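PDB 5OQD: polycomb protein Pcl from Drosophila melanogaster, which acts as a Polycomb group repressor, joining the Esc/E(z) histone H3 methyltransferase complex that silences homeotic genes in the early embryo. Local coordinates for residues P182-L186 and R200-M204; L65-F70 and I98-N102; V93-H97 and Y154-F158. All blocks are in the same frame, centred on the assembly; numbering follows the deposited sequence.

Interaction 1 (P182-L186 and R200-M204); sequences PKVFL and RFKLM
Phe201, Leu203 and Val184 make most of this contact between two irregular segments that bury 276 Å² together. Residues 182-186 run extended, while 200-204 carry the chain out of helix 194-200; the CA atoms of Val184 and Phe201 come nearest, 7.0 Å apart. Phe201, with chi1 at -57° (m) and chi2 near -87°, points its ring into the extended segment. Val184, in the t rotamer, sets CG1 over one ring face, 3.6 Å from the centroid and 9° off the normal, a CH-pi contact that suits beta-branched valine, its methyls held close to the backbone. Leu186 CD1 touches Phe201 CE2 at 3.5 Å, and the carbonyl O of Phe185 lies at the ring edge, 3.6 Å from Phe201 CZ. Lys202 then adopts positive phi (53/47), which ends the helical path and precedes an extended Leu203 (-103/158). In its mt rotamer Leu203 spreads two methyls: CD1 lies 3.6 Å from Val184 CG2, and CD2 3.6 Å from Pro182 CG; the proline ring holds phi near -64°, compatible with the extended course, and offers an apolar surface. Leu197 of helix 194-200 also packs on Val184 and Leu186, while Lys183, directed away, hydrogen-bonds Gln44 of the PHD finger. The arrangement is hydrophobic packing of the C-terminal helix and tail onto the extended loop after strand 170-173, which runs beside the zinc-binding PHD finger.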
loop_
_atom_site.group_PDB
_atom_site.type_symbol
_atom_site.label_atom_id
_atom_site.label_comp_id
_atom_site.label_asym_id
_atom_site.label_seq_id
_atom_site.Cartn_x
_atom_site.Cartn_y
_atom_site.Cartn_z
ATOM N N PRO B 182 2.503 6.186 5.038
ATOM C CA PRO B 182 2.665 7.102 6.172
ATOM C C PRO B 182 2.325 6.444 7.505
ATOM O O PRO B 182 1.297 5.778 7.628
ATOM C CB PRO B 182 1.680 8.234 5.853
ATOM C CG PRO B 182 0.675 7.618 4.943
ATOM C CD PRO B 182 1.446 6.634 4.116
ATOM N N LYS B 183 3.194 6.632 8.492
ATOM C CA LYS B 183 2.979 6.075 9.820
ATOM C C LYS B 183 1.975 6.903 10.606
ATOM O O LYS B 183 2.069 8.130 10.654
ATOM C CB LYS B 183 4.298 5.991 10.588
ATOM C CG LYS B 183 5.143 4.784 10.243
ATOM C CD LYS B 183 4.617 3.522 10.904
ATOM C CE LYS B 183 5.658 2.416 10.857
ATOM N NZ LYS B 183 5.081 1.073 11.134
ATOM N N VAL B 184 1.017 6.222 11.222
ATOM C CA VAL B 184 0.014 6.887 12.039
ATOM C C VAL B 184 0.135 6.447 13.494
ATOM O O VAL B 184 -0.242 5.329 13.847
ATOM C CB VAL B 184 -1.409 6.599 11.529
ATOM C CG1 VAL B 184 -2.418 7.467 12.257
ATOM C CG2 VAL B 184 -1.488 6.839 10.031
ATOM N N PHE B 185 0.676 7.327 14.332
ATOM C CA PHE B 185 0.789 7.061 15.763
ATOM C C PHE B 185 -0.042 8.058 16.564
ATOM O O PHE B 185 0.228 9.260 16.545
ATOM C CB PHE B 185 2.253 7.113 16.216
ATOM C CG PHE B 185 3.071 5.931 15.777
ATOM C CD1 PHE B 185 2.480 4.691 15.605
ATOM C CD2 PHE B 185 4.430 6.058 15.539
ATOM C CE1 PHE B 185 3.229 3.600 15.199
ATOM C CE2 PHE B 185 5.184 4.971 15.135
ATOM C CZ PHE B 185 4.581 3.743 14.963
ATOM N N LEU B 186 -1.057 7.555 17.259
ATOM C CA LEU B 186 -1.903 8.399 18.094
ATOM C C LEU B 186 -1.494 8.310 19.557
ATOM O O LEU B 186 -0.940 7.301 19.994
ATOM C CB LEU B 186 -3.376 8.006 17.946
ATOM C CG LEU B 186 -4.220 8.719 16.886
ATOM C CD1 LEU B 186 -3.700 8.437 15.490
ATOM C CD2 LEU B 186 -5.681 8.311 17.006
ATOM N N ARG B 200 -4.462 15.817 11.183
ATOM C CA ARG B 200 -3.137 15.606 11.756
ATOM C C ARG B 200 -2.159 14.960 10.781
ATOM O O ARG B 200 -1.007 15.380 10.677
ATOM C CB ARG B 200 -3.238 14.743 13.017
ATOM C CG ARG B 200 -1.895 14.409 13.647
ATOM C CD ARG B 200 -1.526 15.402 14.734
ATOM N NE ARG B 200 -2.440 15.315 15.868
ATOM C CZ ARG B 200 -2.318 14.437 16.858
ATOM N NH1 ARG B 200 -1.319 13.566 16.855
ATOM N NH2 ARG B 200 -3.198 14.429 17.850
ATOM N N PHE B 201 -2.620 13.939 10.066
ATOM C CA PHE B 201 -1.724 13.106 9.270
ATOM C C PHE B 201 -1.862 13.336 7.768
ATOM O O PHE B 201 -1.194 12.669 6.976
ATOM C CB PHE B 201 -1.967 11.630 9.593
ATOM C CG PHE B 201 -1.810 11.299 11.048
ATOM C CD1 PHE B 201 -0.567 10.980 11.566
ATOM C CD2 PHE B 201 -2.903 11.315 11.899
ATOM C CE1 PHE B 201 -0.416 10.679 12.904
ATOM C CE2 PHE B 201 -2.757 11.013 13.241
ATOM C CZ PHE B 201 -1.511 10.695 13.743
ATOM N N LYS B 202 -2.722 14.278 7.389
ATOM C CA LYS B 202 -2.976 14.600 5.985
ATOM C C LYS B 202 -3.356 13.357 5.186
ATOM O O LYS B 202 -2.831 13.120 4.097
ATOM C CB LYS B 202 -1.754 15.279 5.357
ATOM N N LEU B 203 -4.268 12.563 5.738
ATOM C CA LEU B 203 -4.698 11.326 5.098
ATOM C C LEU B 203 -6.056 11.475 4.428
ATOM O O LEU B 203 -6.843 12.354 4.780
ATOM C CB LEU B 203 -4.756 10.187 6.119
ATOM C CG LEU B 203 -3.434 9.636 6.647
ATOM C CD1 LEU B 203 -3.692 8.595 7.719
ATOM C CD2 LEU B 203 -2.622 9.041 5.508
ATOM N N MET B 204 -6.323 10.606 3.460
ATOM C CA MET B 204 -7.644 10.502 2.858
ATOM C C MET B 204 -8.213 9.118 3.146
ATOM O O MET B 204 -7.527 8.109 2.979
ATOM C CB MET B 204 -7.582 10.756 1.350
ATOM C CG MET B 204 -7.246 12.189 0.951
ATOM S SD MET B 204 -8.667 13.307 0.965
ATOM C CE MET B 204 -8.589 13.974 2.625
#

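Interaction 2 (L65-F70 and I98-N102); sequences LRGDMF and IALYN
A type II beta turn from Leu65 to Asp68, in the second PHD finger, docks on one side of helix 92-104 of the winged-helix domain, burying 378 Å². CA atoms come nearest at Arg66-Asn102 (5.9 Å) and Gly67-Ile98 (6.1 Å). Leu65 (-61/145) directs its side chain at the helix, CD1 4.1 Å from Ile98 CG2, and its O accepts from Asp68 N at 2.9 Å to close the turn. Arg66 (-64/118) presents its backbone to the amide of Asn102: Arg66 N donates to Asn102 OD1 at 3.0 Å. The guanidinium of Arg66 reaches Asp39 in a salt bridge, and Tyr101 OH hydrogen-bonds the same carboxylate. Gly67 has the 105/-14 angles required at the third position of this turn; a CB there would clash with Tyr101, whose t rotamer brings CD2 to 4.0 Å from Gly67 CA. Asp68 CB lies 4.0 Å from Ile98 CD1; its OD1 takes Phe70 N at 3.3 Å in an Asx turn and also pairs with Arg87. Phe70 (chi1 m) finishes the apolar patch, CE1 3.9 Å from Ile98 CD1, the mt isoleucine reaching between turn and ring. Asn102 suits its place by having both donor and acceptor: with chi1 at -82°, its ND2 gives to Ile98 O at 3.0 Å and to Arg66 O at a very short 2.4 Å.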
loop_
_atom_site.group_PDB
_atom_site.type_symbol
_atom_site.label_atom_id
_atom_site.label_comp_id
_atom_site.label_asym_id
_atom_site.label_seq_id
_atom_site.Cartn_x
_atom_site.Cartn_y
_atom_site.Cartn_z
ATOM N N LEU B 65 -3.148 -7.577 -1.326
ATOM C CA LEU B 65 -2.026 -7.597 -2.256
ATOM C C LEU B 65 -0.732 -7.362 -1.490
ATOM O O LEU B 65 -0.712 -6.615 -0.513
ATOM C CB LEU B 65 -2.201 -6.541 -3.351
ATOM C CG LEU B 65 -3.049 -6.938 -4.561
ATOM C CD1 LEU B 65 -3.427 -5.711 -5.374
ATOM C CD2 LEU B 65 -2.300 -7.939 -5.425
ATOM N N ARG B 66 0.342 -8.008 -1.930
ATOM C CA ARG B 66 1.614 -7.926 -1.224
ATOM C C ARG B 66 2.156 -6.501 -1.244
ATOM O O ARG B 66 2.422 -5.942 -2.308
ATOM C CB ARG B 66 2.628 -8.895 -1.834
ATOM C CG ARG B 66 3.642 -9.425 -0.836
ATOM C CD ARG B 66 4.449 -10.574 -1.414
ATOM N NE ARG B 66 5.157 -11.312 -0.371
ATOM C CZ ARG B 66 6.365 -10.994 0.080
ATOM N NH1 ARG B 66 7.008 -9.947 -0.420
ATOM N NH2 ARG B 66 6.930 -11.722 1.034
ATOM N N GLY B 67 2.304 -5.915 -0.060
ATOM C CA GLY B 67 2.784 -4.552 0.066
ATOM C C GLY B 67 1.677 -3.579 0.420
ATOM O O GLY B 67 1.938 -2.457 0.856
ATOM N N ASP B 68 0.434 -4.019 0.275
ATOM C CA ASP B 68 -0.703 -3.145 0.496
ATOM C C ASP B 68 -1.103 -3.141 1.955
ATOM O O ASP B 68 -1.758 -4.047 2.436
ATOM C CB ASP B 68 -1.880 -3.611 -0.352
ATOM C CG ASP B 68 -3.118 -2.785 -0.133
ATOM O OD1 ASP B 68 -3.057 -1.819 0.635
ATOM O OD2 ASP B 68 -4.157 -3.097 -0.736
ATOM N N MET B 69 -0.696 -2.097 2.653
ATOM C CA MET B 69 -0.989 -1.947 4.062
ATOM C C MET B 69 -1.701 -0.645 4.347
ATOM O O MET B 69 -1.595 -0.109 5.439
ATOM C CB MET B 69 0.286 -2.029 4.884
ATOM C CG MET B 69 0.823 -3.435 5.015
ATOM S SD MET B 69 2.575 -3.461 5.415
ATOM C CE MET B 69 2.600 -2.547 6.953
ATOM N N PHE B 70 -2.417 -0.122 3.367
ATOM C CA PHE B 70 -2.934 1.222 3.483
ATOM C C PHE B 70 -4.206 1.228 4.306
ATOM O O PHE B 70 -5.304 1.359 3.784
ATOM C CB PHE B 70 -3.190 1.806 2.100
ATOM C CG PHE B 70 -1.945 2.033 1.304
ATOM C CD1 PHE B 70 -1.416 1.031 0.528
ATOM C CD2 PHE B 70 -1.307 3.252 1.333
ATOM C CE1 PHE B 70 -0.270 1.238 -0.202
ATOM C CE2 PHE B 70 -0.161 3.466 0.606
ATOM C CZ PHE B 70 0.358 2.459 -0.165
ATOM N N ILE B 98 2.621 -0.770 -5.736
ATOM C CA ILE B 98 1.983 -2.054 -5.451
ATOM C C ILE B 98 2.106 -2.989 -6.650
ATOM O O ILE B 98 2.411 -4.173 -6.500
ATOM C CB ILE B 98 0.495 -1.875 -5.083
ATOM C CG1 ILE B 98 0.357 -1.326 -3.662
ATOM C CG2 ILE B 98 -0.257 -3.195 -5.201
ATOM C CD1 ILE B 98 -1.073 -1.020 -3.265
ATOM N N ALA B 99 1.878 -2.443 -7.841
ATOM C CA ALA B 99 1.959 -3.218 -9.073
ATOM C C ALA B 99 3.359 -3.783 -9.288
ATOM O O ALA B 99 3.524 -4.977 -9.530
ATOM C CB ALA B 99 1.545 -2.363 -10.263
ATOM N N LEU B 100 4.365 -2.919 -9.190
ATOM C CA LEU B 100 5.748 -3.320 -9.423
ATOM C C LEU B 100 6.277 -4.247 -8.330
ATOM O O LEU B 100 7.166 -5.062 -8.576
ATOM C CB LEU B 100 6.643 -2.084 -9.536
ATOM C CG LEU B 100 6.406 -1.202 -10.764
ATOM C CD1 LEU B 100 7.249 0.060 -10.695
ATOM C CD2 LEU B 100 6.707 -1.974 -12.038
ATOM N N TYR B 101 5.729 -4.121 -7.125
ATOM C CA TYR B 101 6.177 -4.931 -5.996
ATOM C C TYR B 101 5.657 -6.363 -6.097
ATOM O O TYR B 101 6.377 -7.316 -5.798
ATOM C CB TYR B 101 5.730 -4.297 -4.676
ATOM C CG TYR B 101 6.306 -4.955 -3.443
ATOM C CD1 TYR B 101 7.643 -4.793 -3.102
ATOM C CD2 TYR B 101 5.509 -5.728 -2.610
ATOM C CE1 TYR B 101 8.168 -5.389 -1.974
ATOM C CE2 TYR B 101 6.026 -6.327 -1.477
ATOM C CZ TYR B 101 7.356 -6.154 -1.164
ATOM O OH TYR B 101 7.877 -6.750 -0.038
ATOM N N ASN B 102 4.407 -6.505 -6.522
ATOM C CA ASN B 102 3.785 -7.818 -6.657
ATOM C C ASN B 102 4.251 -8.562 -7.902
ATOM O O ASN B 102 4.408 -9.783 -7.880
ATOM C CB ASN B 102 2.261 -7.683 -6.674
ATOM C CG ASN B 102 1.672 -7.568 -5.284
ATOM O OD1 ASN B 102 1.042 -8.502 -4.786
ATOM N ND2 ASN B 102 1.879 -6.424 -4.643
#

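Interaction 3 (V93-H97 and Y154-F158); sequences VDVLH and YSDRF
Val93, in the p rotamer, drives CG2 from helix 92-104 over the face of Tyr154, 3.6 Å from the ring centroid and 13° off its normal, a CH-pi contact. Tyr154 (chi1 m, chi2 82°) is the first residue to leave helical angles after helix 140-153; CA atoms pair Val93-Tyr154 at 7.5 Å and His97-Arg157 at 8.3 Å. The turn that follows leads into strand 158-161, in the core of the winged-helix domain. Phe158 (chi1 -51°, chi2 -61°) brings CZ up to the helix, 3.9 Å from Val93 O at the ring edge, and offers Val93 and Leu96 an apolar ring. Arg157 (chi1 m, chi2 -145° and chi3 -148° off the wells) has Val93 CG2 over one guanidinium face, 4.1 Å from NH1; compact valine can serve both planar groups. Arg157 NH1 donates to a water (2.6 Å), which donates to Asp94 OD1 (3.3 Å), and lies 3.6 Å from His97 ND1 at that ring's edge. His97, chi1 t, hydrogen-bonds Gly177 O through NE2.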
loop_
_atom_site.group_PDB
_atom_site.type_symbol
_atom_site.label_atom_id
_atom_site.label_comp_id
_atom_site.label_asym_id
_atom_site.label_seq_id
_atom_site.Cartn_x
_atom_site.Cartn_y
_atom_site.Cartn_z
ATOM N N VAL B 93 0.723 6.672 -7.465
ATOM C CA VAL B 93 2.058 6.215 -7.133
ATOM C C VAL B 93 1.973 4.967 -6.269
ATOM O O VAL B 93 2.767 4.052 -6.418
ATOM C CB VAL B 93 2.864 7.295 -6.395
ATOM C CG1 VAL B 93 2.079 7.835 -5.218
ATOM C CG2 VAL B 93 4.194 6.740 -5.931
ATOM N N ASP B 94 1.016 4.945 -5.353
ATOM C CA ASP B 94 0.779 3.784 -4.509
ATOM C C ASP B 94 0.341 2.559 -5.310
ATOM O O ASP B 94 0.775 1.449 -5.046
ATOM C CB ASP B 94 -0.239 4.120 -3.422
ATOM C CG ASP B 94 0.129 5.368 -2.651
ATOM O OD1 ASP B 94 1.318 5.557 -2.361
ATOM O OD2 ASP B 94 -0.769 6.160 -2.332
ATOM N N VAL B 95 -0.515 2.774 -6.295
ATOM C CA VAL B 95 -0.957 1.718 -7.198
ATOM C C VAL B 95 0.213 1.166 -8.009
ATOM O O VAL B 95 0.359 -0.048 -8.163
ATOM C CB VAL B 95 -2.048 2.229 -8.157
ATOM C CG1 VAL B 95 -2.363 1.182 -9.215
ATOM C CG2 VAL B 95 -3.296 2.611 -7.381
ATOM N N LEU B 96 1.047 2.069 -8.515
ATOM C CA LEU B 96 2.203 1.687 -9.318
ATOM C C LEU B 96 3.237 0.922 -8.498
ATOM O O LEU B 96 3.810 -0.059 -8.971
ATOM C CB LEU B 96 2.847 2.924 -9.947
ATOM C CG LEU B 96 2.068 3.582 -11.087
ATOM C CD1 LEU B 96 2.684 4.921 -11.461
ATOM C CD2 LEU B 96 2.012 2.658 -12.292
ATOM N N HIS B 97 3.477 1.378 -7.271
ATOM C CA HIS B 97 4.431 0.711 -6.393
ATOM C C HIS B 97 3.918 -0.675 -6.015
ATOM O O HIS B 97 4.684 -1.635 -5.979
ATOM C CB HIS B 97 4.696 1.547 -5.136
ATOM C CG HIS B 97 5.939 1.152 -4.400
ATOM N ND1 HIS B 97 6.819 2.075 -3.877
ATOM C CD2 HIS B 97 6.450 -0.066 -4.101
ATOM C CE1 HIS B 97 7.821 1.443 -3.291
ATOM N NE2 HIS B 97 7.620 0.143 -3.413
ATOM N N TYR B 154 7.986 10.567 -9.699
ATOM C CA TYR B 154 8.551 9.691 -8.682
ATOM C C TYR B 154 9.785 8.927 -9.146
ATOM O O TYR B 154 9.989 7.774 -8.768
ATOM C CB TYR B 154 7.481 8.735 -8.149
ATOM C CG TYR B 154 6.487 9.393 -7.226
ATOM C CD1 TYR B 154 5.406 10.109 -7.730
ATOM C CD2 TYR B 154 6.636 9.309 -5.846
ATOM C CE1 TYR B 154 4.495 10.715 -6.885
ATOM C CE2 TYR B 154 5.726 9.906 -4.993
ATOM C CZ TYR B 154 4.660 10.614 -5.518
ATOM O OH TYR B 154 3.754 11.216 -4.673
ATOM N N SER B 155 10.608 9.583 -9.960
ATOM C CA SER B 155 11.840 8.982 -10.461
ATOM C C SER B 155 12.741 8.431 -9.361
ATOM O O SER B 155 13.582 7.568 -9.608
ATOM C CB SER B 155 12.614 9.985 -11.320
ATOM O OG SER B 155 11.834 10.421 -12.420
ATOM N N ASP B 156 12.558 8.939 -8.147
ATOM C CA ASP B 156 13.329 8.485 -6.998
ATOM C C ASP B 156 12.971 7.050 -6.621
ATOM O O ASP B 156 13.824 6.291 -6.160
ATOM C CB ASP B 156 13.105 9.422 -5.807
ATOM C CG ASP B 156 11.636 9.633 -5.498
ATOM O OD1 ASP B 156 10.927 10.209 -6.352
ATOM O OD2 ASP B 156 11.193 9.236 -4.399
ATOM N N ARG B 157 11.725 6.670 -6.814
ATOM C CA ARG B 157 11.290 5.317 -6.545
ATOM C C ARG B 157 11.266 4.421 -7.753
ATOM O O ARG B 157 11.353 3.243 -7.647
ATOM C CB ARG B 157 9.899 5.323 -5.956
ATOM C CG ARG B 157 9.699 6.338 -4.871
ATOM C CD ARG B 157 8.770 5.816 -3.807
ATOM N NE ARG B 157 7.973 6.864 -3.199
ATOM C CZ ARG B 157 6.782 6.655 -2.678
ATOM N NH1 ARG B 157 6.270 5.450 -2.671
ATOM N NH2 ARG B 157 6.121 7.648 -2.148
ATOM N N PHE B 158 11.130 5.000 -8.919
ATOM C CA PHE B 158 11.006 4.216 -10.145
ATOM C C PHE B 158 12.106 4.510 -11.164
ATOM O O PHE B 158 12.344 5.665 -11.518
ATOM C CB PHE B 158 9.644 4.465 -10.795
ATOM C CG PHE B 158 8.482 4.304 -9.857
ATOM C CD1 PHE B 158 8.240 3.092 -9.235
ATOM C CD2 PHE B 158 7.621 5.362 -9.612
ATOM C CE1 PHE B 158 7.167 2.941 -8.374
ATOM C CE2 PHE B 158 6.545 5.217 -8.753
ATOM C CZ PHE B 158 6.319 4.003 -8.132
HETATM O O HOH W 1 4.187 4.020 -2.101
#

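Interactions 2 and 3 share helix 92-104, using successive parts of it, and their centres lie 11 Å apart. They touch where Leu100 CD1 meets Phe158 CD1 at 3.5 Å and Phe70 CZ meets Asp94 CB at 3.7 Å, so one helix faces both the PHD finger and the winged-helix core. Along the chain their segments alternate: 65-70, 93-97, 98-102, 154-158. Interaction 1 follows both, its centre about 19 Å from that of interaction 2 and about 20 Å from that of interaction 3, and touches neither. There the chain, after the winged-helix strands, returns beside the PHD finger, so the two domains are joined in sequence and by packing.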